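Alkaline phosphatase (Antarctic bacterium, PDB 2W5V) probably hydrolyses phosphate monoesters, as alkaline phosphatases generally do, using a centre of two zinc ions and one magnesium ion. Local coordinates at residues I41-G46 with T299-T304; I72-S77 with T340-F345; S86-F91 with P138-A143; G94-N99 with I357-E362. The protein carries 1 engineered substitution. All coordinates share one frame; numbering follows the deposited sequence.

Contact 1 (I41-G46 with T299-T304); sequences ISDGAG and TSDHET. With ZN (zinc ion), chain H; MG (magnesium ion), chain I.
I41 pairs with T299 as parallel strands, and beyond the nearly straight backbone bond from S42 N to T299 O, at 3.0 Å, S42 to A45 forms a type II turn. S300 OG reaches A45 O at 2.6 Å, in the carbonyl plane and on a lone pair, while S42 OG lies 2.8 Å from that same S300 OG. These loops lie at the carboxyl ends of two adjacent parallel strands, where the alkaline phosphatase α/β fold carries its metals. There D43, with CG anti to its backbone N (chi1 -161°), bridges two ions: OD1 binds zinc at 2.0 Å and OD2 binds magnesium at 2.1 Å. D301 OD2 and H302 NE2 bind the same zinc, and the carboxylate planes of D43 and D301 stand 83° apart, the coordinating oxygens brought close by the shared zinc. The other D301 oxygen, OD1, accepts G44 N at 3.1 Å, met nearly along its C-O bond, which ties this carboxylate to the turn. H302 ND1 donates to E303 O at 3.0 Å, in the ring plane, fixing the rotation of the imidazole. Phosphorylated S84 adds a further zinc ligand; T137, E254 and three waters complete the magnesium shell.

Contact 2 (I72-S77 with T340-F345); sequences IKTSSS and TLIPVF
I72 meets I342 and V344 through the two branches of its side chain. CG1, between the backbone N and the carbonyl carbon (chi1 52°), lies 3.7 Å from I342 CB, and CG2 touches V344 CG2 at 3.6 Å, the I72 and V344 side chains crossing at about a right angle. T74 CG2 then packs on I342 CG1 at 3.8 Å, again roughly perpendicular. L341 instead brings its CD2 methyl to the backbone of K73, 3.4 Å from K73 CA. This packing is set by an antiparallel hydrogen-bonded pair: I72 N gives to I342 O at 2.8 Å, and I342 N returns a bond to I72 O at 2.9 Å. Beyond the last strand residue of 68-73, one water takes the proton of T74 OG1 and donates to T340 O, 2.7 Å from that oxygen, bridging two segments that no longer pair directly. Farther out, the second subunit takes over: its S51 OG bonds L341 N and T340 OG1, its F54 packs on L341, and its F54 O and Y55 ring receive the extended K73. The arrangement belongs to the antiparallel part of the central sheet, where strands 68-73 and 342-347 run beside each other and join the dimer interface.

Contact 3 (S86-F91 with P138-A143); sequences SGATAF and PASFYA
A88 and S140 form the close part of this contact. The A88 methyl points toward the 138-143 segment, with CB 3.6 Å from S140 CB and 3.5 Å from S140 OG, so two small side chains let the helix and the turn approach to a CA-CA distance of 5.3 Å between T89 and S140. S140 OG, anti to its carbonyl carbon and beside its backbone N (chi1 -65°), also comes 3.3 Å from T89 OG1. The main polar partners of both hydroxyls lie back along the chain: S140 OG bonds A136 O, and T89 OG1 bonds A85 O as well as G103 N. Each hydroxyl is thus turned onto a carbonyl one helical turn earlier, and both are satisfied although buried.

The looser part belongs to F141. Its ring approaches the helix obliquely, with CE1 4.1 Å from A88 O and CZ 4.1 Å from F91 CB, while A88 CB stays 4.4 Å from CE1. Away from the helix the ring packs on L39 and I41 of strand 36-42 and on F250 and M252 of strand 249-255, so this wider side faces the hydrophobic interior rather than solvent. The F91 ring turns back over its own helix, where G87 O sits 3.7 Å above the ring centre.

Helix 86-93 starts just after S84, the phosphorylated serine, and the short helix of the 136-139 region contains the magnesium ligand T137. The contact therefore packs the helix that follows phosphoserine S84, the predicted catalytic intermediate, against the segment carrying a magnesium ligand.

Contact 4 (G94-N99 with I357-E362); sequences GIKTYN and IYENNE
K96 bends at chi2 (-81°) and then runs extended, a shape that carries its ammonium group to E359 and N360. N361 has CG between its backbone N and carbonyl carbon (chi1 63°), which places CG beside G94, and chi2 (-63°) turns ND2 to the glycine carbonyl. The K96 nitrogen NZ makes a salt bridge to E359 OE1 at 2.8 Å, coming in from above the carboxylate plane, and a hydrogen bond to N360 OD1 at 2.9 Å, also from well above the amide carbonyl plane. A third bond, to S75 O, adds to the grip and ties the lysine to the loop after strand 68-73. The lysine chain crosses E359 and N361 at about a right angle, and its CE passes 3.7 Å from N361 OD1.

The other end of the contact is an amide-to-backbone bond. N361 ND2 donates to G94 O at 3.1 Å in a nearly straight bond; the acceptor lies close to the amide plane of N361, yet the donor stands well above the peptide plane of G94. N361 CB lies 3.5 Å from G94 C, so the asparagine sits against the glycine backbone, and G94 O also accepts H365 NE2. Behind these side chains, E359 to E362 form a type I turn closed by E362 N to E359 O at 2.9 Å.

G94, with positive phi, is where helix 86-93 gives way to loop, and N360 packs on A90 and F91 of that helix. The turn links strand 356-359, an edge strand of the sheet within this chain and neighbour of 68-73, to helix 362-371, so the contact fastens the loop after helix 86-93 to this end of the sheet.

Overall arrangement
Contacts 1, 2 and 4 all reach the central mixed sheet: contact 1 lies at strands 36-42 and 294-299, contact 2 at 342-347 and 68-73, and contact 4 at 356-359, an edge strand within this chain. Centres lie about 9 Å apart between contacts 1 and 2 and about 8 Å between 2 and 4. Contact 3 packs helix 86-93 against 138-143, about 14 Å from contact 1, and F91 touches both T299 and I41. In sequence the first segments run in order from 41 to 99, while the partners return at 138-143, 299-304, 340-345 and 357-362. Contact 3 is nested inside contacts 1 and 2, whereas contact 4 crosses all three. Residues distant in sequence thus converge, connecting the metal centre to the dimer interface.

Contact 1 (I41-G46 with T299-T304)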
# COMPACT_ATOMS: atom_id res chain seq x y z
N ILE B 41 11.19 -0.54 -11.71
CA ILE B 41 10.19 0.50 -11.59
C ILE B 41 8.99 0.12 -12.44
O ILE B 41 9.10 -0.07 -13.65
CB ILE B 41 10.73 1.85 -12.08
CG1 ILE B 41 11.92 2.30 -11.22
CG2 ILE B 41 9.63 2.91 -12.07
CD1 ILE B 41 12.57 3.59 -11.71
N SER B 42 7.84 0.00 -11.79
CA SER B 42 6.58 -0.22 -12.48
C SER B 42 5.91 1.14 -12.62
O SER B 42 5.39 1.69 -11.64
CB SER B 42 5.69 -1.16 -11.67
OG SER B 42 5.68 -0.79 -10.30
N ASP B 43 5.93 1.69 -13.83
CA ASP B 43 5.39 3.02 -14.03
C ASP B 43 3.87 3.02 -13.88
O ASP B 43 3.17 2.30 -14.59
CB ASP B 43 5.80 3.58 -15.40
CG ASP B 43 5.67 5.09 -15.46
OD1 ASP B 43 4.61 5.59 -15.05
OD2 ASP B 43 6.63 5.77 -15.88
N GLY B 44 3.37 3.82 -12.94
CA GLY B 44 1.95 4.00 -12.77
C GLY B 44 1.26 2.94 -11.92
O GLY B 44 0.03 2.91 -11.85
N ALA B 45 2.03 2.08 -11.26
CA ALA B 45 1.44 1.00 -10.46
C ALA B 45 1.24 1.37 -8.99
O ALA B 45 2.19 1.40 -8.21
CB ALA B 45 2.28 -0.28 -10.58
N GLY B 46 -0.00 1.63 -8.60
CA GLY B 46 -0.31 1.79 -7.19
C GLY B 46 -0.51 0.42 -6.54
O GLY B 46 -0.35 -0.60 -7.19
N THR B 299 9.63 -0.56 -6.95
CA THR B 299 8.70 0.50 -6.57
C THR B 299 8.05 1.07 -7.82
O THR B 299 8.30 0.59 -8.92
CB THR B 299 9.38 1.61 -5.75
OG1 THR B 299 8.38 2.43 -5.13
CG2 THR B 299 10.27 2.49 -6.63
N SER B 300 7.23 2.11 -7.65
CA SER B 300 6.61 2.80 -8.78
C SER B 300 6.86 4.30 -8.63
O SER B 300 7.23 4.77 -7.55
CB SER B 300 5.10 2.56 -8.80
OG SER B 300 4.79 1.19 -8.59
N ASP B 301 6.63 5.05 -9.69
CA ASP B 301 6.83 6.49 -9.63
C ASP B 301 5.58 7.21 -9.12
O ASP B 301 5.68 8.28 -8.53
CB ASP B 301 7.33 7.05 -10.98
CG ASP B 301 6.39 6.73 -12.15
OD1 ASP B 301 5.56 5.80 -12.02
OD2 ASP B 301 6.50 7.42 -13.20
N HIS B 302 4.41 6.60 -9.33
CA HIS B 302 3.11 7.14 -8.94
C HIS B 302 2.04 6.13 -9.37
O HIS B 302 2.37 5.11 -9.99
CB HIS B 302 2.85 8.46 -9.67
CG HIS B 302 2.93 8.32 -11.15
ND1 HIS B 302 1.90 7.81 -11.91
CD2 HIS B 302 3.96 8.54 -12.01
CE1 HIS B 302 2.28 7.76 -13.18
NE2 HIS B 302 3.52 8.20 -13.26
N GLU B 303 0.77 6.41 -9.06
CA GLU B 303 -0.34 5.56 -9.49
C GLU B 303 -1.00 6.23 -10.68
O GLU B 303 -0.90 7.45 -10.83
CB GLU B 303 -1.37 5.43 -8.35
CG GLU B 303 -2.48 4.39 -8.60
CD GLU B 303 -3.73 4.92 -9.34
OE1 GLU B 303 -3.88 6.15 -9.55
OE2 GLU B 303 -4.58 4.07 -9.70
N THR B 304 -1.69 5.46 -11.53
CA THR B 304 -2.48 6.13 -12.57
C THR B 304 -3.83 5.49 -12.83
O THR B 304 -3.96 4.27 -12.83
CB THR B 304 -1.73 6.32 -13.91
OG1 THR B 304 -2.13 5.32 -14.85
CG2 THR B 304 -0.25 6.28 -13.71
ZN ZN H . 5.00 7.49 -14.55
MG MG I . 7.86 5.53 -17.55
O HOH W 1 -1.61 1.99 -14.23
O HOH W 2 6.15 4.70 -18.65
O HOH W 3 9.32 5.44 -19.31
O HOH W 4 7.28 7.60 -18.39

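Contact 2 (I72-S77 with T340-F345)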
# COMPACT_ATOMS: atom_id res chain seq x y z
N ILE B 72 6.41 5.33 -0.22
CA ILE B 72 6.93 6.64 -0.61
C ILE B 72 5.85 7.66 -0.96
O ILE B 72 4.80 7.32 -1.53
CB ILE B 72 7.93 6.56 -1.79
CG1 ILE B 72 7.35 5.77 -2.97
CG2 ILE B 72 9.22 5.93 -1.34
CD1 ILE B 72 8.25 5.81 -4.24
N LYS B 73 6.13 8.91 -0.62
CA LYS B 73 5.28 10.02 -1.00
C LYS B 73 5.87 10.61 -2.27
O LYS B 73 7.07 10.87 -2.34
CB LYS B 73 5.26 11.07 0.12
CG LYS B 73 4.28 12.20 -0.17
CD LYS B 73 4.14 13.17 0.99
CE LYS B 73 3.22 14.32 0.59
NZ LYS B 73 3.10 15.32 1.69
N THR B 74 5.03 10.81 -3.29
CA THR B 74 5.55 11.03 -4.64
C THR B 74 5.43 12.45 -5.21
O THR B 74 5.81 12.67 -6.36
CB THR B 74 4.85 10.10 -5.64
OG1 THR B 74 3.44 10.39 -5.64
CG2 THR B 74 5.08 8.63 -5.26
N SER B 75 4.92 13.40 -4.43
CA SER B 75 4.72 14.76 -4.97
C SER B 75 6.04 15.38 -5.44
O SER B 75 7.10 15.10 -4.89
CB SER B 75 4.05 15.67 -3.93
OG SER B 75 2.74 15.21 -3.60
N SER B 76 5.96 16.22 -6.47
CA SER B 76 7.13 16.90 -7.02
C SER B 76 7.41 18.17 -6.23
O SER B 76 6.77 18.44 -5.21
CB SER B 76 6.91 17.23 -8.49
OG SER B 76 6.09 18.38 -8.62
N SER B 77 8.37 18.97 -6.70
CA SER B 77 8.67 20.22 -5.99
C SER B 77 7.61 21.28 -6.25
O SER B 77 7.51 22.25 -5.51
CB SER B 77 10.05 20.75 -6.38
OG SER B 77 10.06 21.11 -7.75
N THR B 340 -1.50 9.03 -4.45
CA THR B 340 -1.39 8.06 -3.35
C THR B 340 0.06 7.73 -3.04
O THR B 340 0.92 7.77 -3.92
CB THR B 340 -2.12 6.73 -3.66
OG1 THR B 340 -1.90 5.80 -2.58
CG2 THR B 340 -1.60 6.14 -4.96
N LEU B 341 0.34 7.40 -1.78
CA LEU B 341 1.63 6.83 -1.43
C LEU B 341 1.80 5.52 -2.19
O LEU B 341 0.82 4.86 -2.54
CB LEU B 341 1.72 6.57 0.08
CG LEU B 341 1.61 7.74 1.05
CD1 LEU B 341 1.77 7.26 2.50
CD2 LEU B 341 2.64 8.78 0.76
N ILE B 342 3.05 5.15 -2.43
CA ILE B 342 3.39 4.00 -3.26
C ILE B 342 4.25 3.00 -2.49
O ILE B 342 5.21 3.39 -1.84
CB ILE B 342 4.18 4.50 -4.51
CG1 ILE B 342 3.26 5.32 -5.43
CG2 ILE B 342 4.88 3.35 -5.23
CD1 ILE B 342 2.12 4.52 -6.05
N PRO B 343 3.93 1.71 -2.58
CA PRO B 343 4.72 0.67 -1.91
C PRO B 343 6.13 0.54 -2.48
O PRO B 343 6.33 0.66 -3.70
CB PRO B 343 3.94 -0.63 -2.19
CG PRO B 343 2.61 -0.21 -2.71
CD PRO B 343 2.78 1.16 -3.31
N VAL B 344 7.09 0.31 -1.60
CA VAL B 344 8.45 -0.02 -1.97
C VAL B 344 8.73 -1.40 -1.41
O VAL B 344 8.43 -1.67 -0.24
CB VAL B 344 9.44 0.95 -1.30
CG1 VAL B 344 10.89 0.51 -1.56
CG2 VAL B 344 9.17 2.38 -1.75
N PHE B 345 9.32 -2.26 -2.23
CA PHE B 345 9.70 -3.61 -1.81
C PHE B 345 11.21 -3.75 -1.95
O PHE B 345 11.79 -3.31 -2.95
CB PHE B 345 9.02 -4.67 -2.67
CG PHE B 345 7.51 -4.56 -2.72
CD1 PHE B 345 6.72 -5.27 -1.82
CD2 PHE B 345 6.89 -3.77 -3.67
CE1 PHE B 345 5.34 -5.18 -1.85
CE2 PHE B 345 5.50 -3.68 -3.72
CZ PHE B 345 4.72 -4.39 -2.80
O HOH W 5 1.43 8.55 -6.47
O HOH W 6 2.41 10.47 -2.43

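Contact 3 (S86-F91 with P138-A143)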
# COMPACT_ATOMS: atom_id res chain seq x y z
N SER B 86 9.70 13.98 -13.10
CA SER B 86 10.14 14.35 -11.75
C SER B 86 10.17 13.11 -10.86
O SER B 86 11.03 12.99 -9.98
CB SER B 86 9.25 15.44 -11.15
OG SER B 86 7.88 15.08 -11.24
N GLY B 87 9.23 12.20 -11.08
CA GLY B 87 9.15 10.99 -10.28
C GLY B 87 10.40 10.15 -10.38
O GLY B 87 10.92 9.65 -9.38
N ALA B 88 10.90 9.97 -11.60
CA ALA B 88 12.09 9.17 -11.84
C ALA B 88 13.35 9.92 -11.41
O ALA B 88 14.31 9.32 -10.93
CB ALA B 88 12.19 8.79 -13.31
N THR B 89 13.35 11.24 -11.61
CA THR B 89 14.51 12.05 -11.22
C THR B 89 14.67 12.03 -9.68
O THR B 89 15.79 12.10 -9.16
CB THR B 89 14.40 13.50 -11.76
OG1 THR B 89 14.41 13.49 -13.19
CG2 THR B 89 15.59 14.35 -11.28
N ALA B 90 13.56 11.92 -8.95
CA ALA B 90 13.65 11.76 -7.50
C ALA B 90 14.50 10.53 -7.16
O ALA B 90 15.38 10.59 -6.31
CB ALA B 90 12.26 11.63 -6.88
N PHE B 91 14.23 9.42 -7.86
CA PHE B 91 14.97 8.17 -7.65
C PHE B 91 16.41 8.25 -8.16
O PHE B 91 17.35 7.79 -7.51
CB PHE B 91 14.30 7.01 -8.39
CG PHE B 91 12.88 6.72 -7.98
CD1 PHE B 91 12.40 7.08 -6.73
CD2 PHE B 91 12.03 6.06 -8.86
CE1 PHE B 91 11.09 6.79 -6.36
CE2 PHE B 91 10.72 5.76 -8.50
CZ PHE B 91 10.25 6.13 -7.25
N PRO B 138 13.54 5.95 -18.17
CA PRO B 138 14.93 5.60 -18.48
C PRO B 138 15.77 6.86 -18.60
O PRO B 138 16.90 6.88 -18.13
CB PRO B 138 14.85 4.94 -19.87
CG PRO B 138 13.45 4.78 -20.20
CD PRO B 138 12.60 5.56 -19.23
N ALA B 139 15.23 7.89 -19.23
CA ALA B 139 16.01 9.10 -19.52
C ALA B 139 16.58 9.72 -18.25
O ALA B 139 17.72 10.19 -18.23
CB ALA B 139 15.16 10.11 -20.26
N SER B 140 15.77 9.72 -17.20
CA SER B 140 16.19 10.33 -15.94
C SER B 140 17.43 9.66 -15.36
O SER B 140 18.10 10.24 -14.51
CB SER B 140 15.05 10.29 -14.91
OG SER B 140 13.96 11.08 -15.34
N PHE B 141 17.75 8.46 -15.83
CA PHE B 141 18.92 7.76 -15.31
C PHE B 141 20.21 7.98 -16.12
O PHE B 141 21.29 7.57 -15.69
CB PHE B 141 18.62 6.26 -15.13
CG PHE B 141 17.73 5.98 -13.95
CD1 PHE B 141 16.36 6.17 -14.04
CD2 PHE B 141 18.27 5.57 -12.73
CE1 PHE B 141 15.53 5.94 -12.95
CE2 PHE B 141 17.44 5.33 -11.63
CZ PHE B 141 16.07 5.52 -11.74
N TYR B 142 20.13 8.63 -17.27
CA TYR B 142 21.35 8.87 -18.05
C TYR B 142 21.45 10.25 -18.71
O TYR B 142 22.51 10.61 -19.20
CB TYR B 142 21.55 7.79 -19.12
CG TYR B 142 20.52 7.80 -20.23
CD1 TYR B 142 20.65 8.65 -21.33
CD2 TYR B 142 19.42 6.97 -20.17
CE1 TYR B 142 19.70 8.65 -22.36
CE2 TYR B 142 18.47 6.96 -21.18
CZ TYR B 142 18.61 7.80 -22.27
OH TYR B 142 17.65 7.77 -23.25
N ALA B 143 20.36 11.02 -18.71
CA ALA B 143 20.36 12.32 -19.37
C ALA B 143 20.06 13.47 -18.43
O ALA B 143 19.60 13.27 -17.30
CB ALA B 143 19.36 12.33 -20.53

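Contact 4 (G94-N99 with I357-E362)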
# COMPACT_ATOMS: atom_id res chain seq x y z
N GLY B 94 17.93 12.07 -6.45
CA GLY B 94 17.75 12.32 -5.03
C GLY B 94 17.22 13.69 -4.65
O GLY B 94 17.36 14.12 -3.50
N ILE B 95 16.60 14.38 -5.60
CA ILE B 95 16.00 15.68 -5.33
C ILE B 95 14.54 15.72 -5.79
O ILE B 95 14.16 15.02 -6.73
CB ILE B 95 16.74 16.79 -6.08
CG1 ILE B 95 16.73 16.50 -7.58
CG2 ILE B 95 18.16 16.93 -5.55
CD1 ILE B 95 16.88 17.72 -8.42
N LYS B 96 13.73 16.53 -5.11
CA LYS B 96 12.41 16.89 -5.60
C LYS B 96 12.61 17.93 -6.69
O LYS B 96 13.36 18.89 -6.51
CB LYS B 96 11.57 17.50 -4.49
CG LYS B 96 11.24 16.57 -3.33
CD LYS B 96 10.06 15.67 -3.68
CE LYS B 96 9.44 15.07 -2.42
NZ LYS B 96 8.45 13.98 -2.76
N THR B 97 11.93 17.75 -7.82
CA THR B 97 12.06 18.69 -8.93
C THR B 97 10.70 18.86 -9.61
O THR B 97 9.72 18.24 -9.19
CB THR B 97 13.16 18.25 -9.92
OG1 THR B 97 13.38 19.28 -10.89
CG2 THR B 97 12.79 16.94 -10.62
N TYR B 98 10.65 19.71 -10.64
CA TYR B 98 9.38 20.09 -11.27
C TYR B 98 8.91 19.03 -12.27
O TYR B 98 9.74 18.38 -12.90
CB TYR B 98 9.49 21.48 -11.93
CG TYR B 98 10.55 21.62 -13.03
CD1 TYR B 98 10.26 21.25 -14.34
CD2 TYR B 98 11.81 22.13 -12.76
CE1 TYR B 98 11.20 21.37 -15.34
CE2 TYR B 98 12.76 22.26 -13.77
CZ TYR B 98 12.45 21.88 -15.06
OH TYR B 98 13.38 22.00 -16.08
N ASN B 99 7.60 18.84 -12.41
CA ASN B 99 7.10 17.91 -13.43
C ASN B 99 7.70 18.26 -14.79
O ASN B 99 7.72 19.43 -15.18
CB ASN B 99 5.56 17.91 -13.53
CG ASN B 99 4.90 17.19 -12.35
OD1 ASN B 99 5.58 16.65 -11.47
ND2 ASN B 99 3.56 17.18 -12.34
N ILE B 357 8.12 5.03 6.09
CA ILE B 357 7.48 5.93 5.14
C ILE B 357 8.39 7.12 4.91
O ILE B 357 8.92 7.68 5.87
CB ILE B 357 6.13 6.43 5.69
CG1 ILE B 357 5.23 5.23 6.03
CG2 ILE B 357 5.45 7.38 4.69
CD1 ILE B 357 3.80 5.63 6.52
N TYR B 358 8.58 7.49 3.65
CA TYR B 358 9.53 8.57 3.33
C TYR B 358 9.24 9.20 1.97
O TYR B 358 8.37 8.74 1.21
CB TYR B 358 10.97 8.05 3.40
CG TYR B 358 11.18 6.70 2.74
CD1 TYR B 358 11.59 6.61 1.41
CD2 TYR B 358 10.96 5.52 3.44
CE1 TYR B 358 11.77 5.37 0.79
CE2 TYR B 358 11.14 4.27 2.83
CZ TYR B 358 11.55 4.21 1.51
OH TYR B 358 11.73 2.98 0.89
N GLU B 359 9.95 10.28 1.67
CA GLU B 359 9.77 10.95 0.38
C GLU B 359 10.41 10.11 -0.71
O GLU B 359 11.43 9.46 -0.48
CB GLU B 359 10.38 12.35 0.41
CG GLU B 359 9.74 13.27 1.45
CD GLU B 359 8.35 13.75 1.06
OE1 GLU B 359 7.91 13.45 -0.07
OE2 GLU B 359 7.71 14.43 1.88
N ASN B 360 9.80 10.12 -1.90
CA ASN B 360 10.37 9.40 -3.05
C ASN B 360 11.86 9.65 -3.30
O ASN B 360 12.59 8.73 -3.66
CB ASN B 360 9.56 9.60 -4.34
CG ASN B 360 9.50 11.06 -4.80
OD1 ASN B 360 9.97 11.98 -4.13
ND2 ASN B 360 8.91 11.28 -5.97
N ASN B 361 12.32 10.89 -3.10
CA ASN B 361 13.72 11.16 -3.42
C ASN B 361 14.70 10.48 -2.47
O ASN B 361 15.88 10.38 -2.77
CB ASN B 361 14.03 12.65 -3.54
CG ASN B 361 13.80 13.40 -2.25
OD1 ASN B 361 12.68 13.47 -1.75
ND2 ASN B 361 14.86 14.01 -1.71
N GLU B 362 14.20 10.00 -1.33
CA GLU B 362 15.07 9.30 -0.38
C GLU B 362 15.51 7.93 -0.90
O GLU B 362 16.45 7.35 -0.38
CB GLU B 362 14.42 9.18 1.00
CG GLU B 362 14.19 10.52 1.69
CD GLU B 362 15.49 11.24 2.03
OE1 GLU B 362 16.55 10.59 2.07
OE2 GLU B 362 15.44 12.47 2.26